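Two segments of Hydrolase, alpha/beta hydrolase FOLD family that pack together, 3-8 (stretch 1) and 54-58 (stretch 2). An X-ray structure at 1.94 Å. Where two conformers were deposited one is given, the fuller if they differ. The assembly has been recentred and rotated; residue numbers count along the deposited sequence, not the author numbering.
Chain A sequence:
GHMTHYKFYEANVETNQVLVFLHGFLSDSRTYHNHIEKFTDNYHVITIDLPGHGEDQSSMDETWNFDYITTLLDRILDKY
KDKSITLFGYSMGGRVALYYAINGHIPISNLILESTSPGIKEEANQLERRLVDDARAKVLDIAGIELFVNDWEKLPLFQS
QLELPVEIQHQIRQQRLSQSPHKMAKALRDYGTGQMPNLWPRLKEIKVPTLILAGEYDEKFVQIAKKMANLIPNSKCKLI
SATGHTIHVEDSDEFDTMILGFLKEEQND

Stretch 1 (3-8) MTHYKF
Stretch 2 54-58: GEDQS

The contact is small, burying 283 Å² over both sides, and its register is marked by His-5 and Asp-56, whose CA atoms lie 4.6 Å apart. Stretch 1 begins as a turn and becomes strand at Tyr-6, running on past Phe-8; stretch 2 has no regular helix or strand.

The turn rests on the left-handed backbone of Thr-4 (phi/psi 63/-18), followed by His-5 at -83/-8. This curls the chain back on the carbonyl of Met-3, which receives a weak backbone bond from His-5 N (2.8 Å to Met-3 O) and a weak one from the ring, His-5 ND1 to Met-3 O at 3.2 Å, with an angle of 137° at the hydrogen. The His-5 rotamer is p, chi2 -52°.

Thr-4 points its CB toward stretch 2 in rotamer p. Met-3 O at 2.8 Å and Glu-55 O at 3.1 Å compete for the one proton of Thr-4 OG1, and the geometry does not choose between them; Gln-57 OE1 is a close oxygen contact of Thr-4 OG1 at 3.0 Å.

Glu-55 (-92/8; chi1 m, chi2 t, chi3 -154°) also points toward stretch 1. Glu-55 OE1 forms a salt bridge with Lys-7 NZ at 3.6 Å, a long separation for such a pair. Lys-7 leaves its extended backbone (-124/140) sideways, and the m, t, t, m side chain brings the amine closer.

Asp-56 (-59/142) turns its CB away; its closest pair with His-5 is His-5 CB to Asp-56 CA at 4.0 Å, with Asp-56 OD1 at 4.3 Å from His-5 CB. Its carboxylate, with chi1 t and chi2 81°, is satisfied partly within stretch 2, where Ser-58 OG donates to Asp-56 OD1 at 2.7 Å and Ser-58 N to Asp-56 OD2 at 2.9 Å, 146° at the hydrogen. Asp-56 OD2 also bonds a residue flanking one of the stretches, and Ser-58 OG is bonded elsewhere in the structure. Gln-57 (-127/33; m, t, chi3 -40°) starts sideways, but its end approaches Thr-4.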

# COMPACT_ATOMS: atom_id res chain seq x y z
N MET A 3 -7.58 -5.50 17.44
CA MET A 3 -6.47 -6.26 18.11
C MET A 3 -5.42 -6.77 17.11
O MET A 3 -5.78 -7.25 16.01
CB MET A 3 -7.04 -7.43 18.93
N THR A 4 -4.14 -6.64 17.50
CA THR A 4 -2.94 -7.18 16.79
C THR A 4 -2.64 -6.63 15.37
O THR A 4 -1.51 -6.75 14.87
CB THR A 4 -2.86 -8.76 16.80
OG1 THR A 4 -3.95 -9.32 16.05
CG2 THR A 4 -2.90 -9.31 18.22
N HIS A 5 -3.65 -6.02 14.75
CA HIS A 5 -3.57 -5.66 13.35
C HIS A 5 -2.85 -4.35 13.09
O HIS A 5 -2.61 -4.02 11.96
CB HIS A 5 -4.97 -5.67 12.69
CG HIS A 5 -5.90 -4.61 13.20
ND1 HIS A 5 -6.17 -4.42 14.54
CD2 HIS A 5 -6.65 -3.71 12.53
CE1 HIS A 5 -7.03 -3.43 14.67
NE2 HIS A 5 -7.35 -2.99 13.47
N TYR A 6 -2.52 -3.59 14.14
CA TYR A 6 -1.69 -2.40 13.96
C TYR A 6 -0.66 -2.25 15.07
O TYR A 6 -0.88 -2.69 16.20
CB TYR A 6 -2.55 -1.13 13.78
CG TYR A 6 -3.02 -0.49 15.08
CD1 TYR A 6 -4.16 -0.95 15.74
CD2 TYR A 6 -2.33 0.58 15.62
CE1 TYR A 6 -4.59 -0.38 16.93
CE2 TYR A 6 -2.75 1.17 16.82
CZ TYR A 6 -3.88 0.69 17.45
OH TYR A 6 -4.29 1.27 18.63
N LYS A 7 0.48 -1.63 14.74
CA LYS A 7 1.54 -1.37 15.71
C LYS A 7 1.87 0.14 15.73
O LYS A 7 1.87 0.80 14.69
CB LYS A 7 2.79 -2.21 15.41
CG LYS A 7 2.53 -3.75 15.38
CD LYS A 7 3.55 -4.48 14.51
CE LYS A 7 3.22 -5.96 14.33
NZ LYS A 7 3.41 -6.73 15.58
N PHE A 8 2.09 0.67 16.93
CA PHE A 8 2.41 2.08 17.10
C PHE A 8 3.82 2.14 17.65
O PHE A 8 4.15 1.47 18.65
CB PHE A 8 1.44 2.75 18.08
CG PHE A 8 1.65 4.22 18.23
CD1 PHE A 8 0.92 5.12 17.46
CD2 PHE A 8 2.58 4.72 19.14
CE1 PHE A 8 1.10 6.49 17.58
CE2 PHE A 8 2.78 6.11 19.26
CZ PHE A 8 2.04 6.98 18.49
N GLY A 54 -0.86 -10.65 7.25
CA GLY A 54 -0.05 -10.64 8.46
C GLY A 54 -0.86 -10.97 9.69
O GLY A 54 -1.46 -12.04 9.79
N GLU A 55 -0.88 -10.03 10.64
CA GLU A 55 -1.49 -10.30 11.94
C GLU A 55 -2.96 -9.90 12.00
O GLU A 55 -3.56 -9.94 13.05
CB GLU A 55 -0.65 -9.67 13.05
CG GLU A 55 0.68 -10.43 13.28
CD GLU A 55 1.50 -9.90 14.45
OE1 GLU A 55 2.73 -10.06 14.44
OE2 GLU A 55 0.91 -9.31 15.39
N ASP A 56 -3.53 -9.53 10.85
CA ASP A 56 -4.94 -9.17 10.79
C ASP A 56 -5.83 -10.31 11.25
O ASP A 56 -5.57 -11.48 10.97
CB ASP A 56 -5.35 -8.77 9.37
CG ASP A 56 -6.84 -8.64 9.23
OD1 ASP A 56 -7.38 -7.57 9.63
OD2 ASP A 56 -7.48 -9.64 8.79
N GLN A 57 -6.89 -9.96 11.97
CA GLN A 57 -7.87 -10.93 12.40
C GLN A 57 -9.31 -10.56 12.01
O GLN A 57 -10.25 -10.87 12.73
CB GLN A 57 -7.76 -11.22 13.92
CG GLN A 57 -6.42 -11.84 14.38
CD GLN A 57 -6.23 -11.79 15.90
OE1 GLN A 57 -6.56 -10.80 16.56
NE2 GLN A 57 -5.66 -12.85 16.45
N SER A 58 -9.46 -9.90 10.87
CA SER A 58 -10.76 -9.67 10.25
C SER A 58 -11.52 -11.01 10.03
O SER A 58 -10.93 -12.02 9.60
CB SER A 58 -10.59 -8.93 8.94
OG SER A 58 -10.08 -7.61 9.15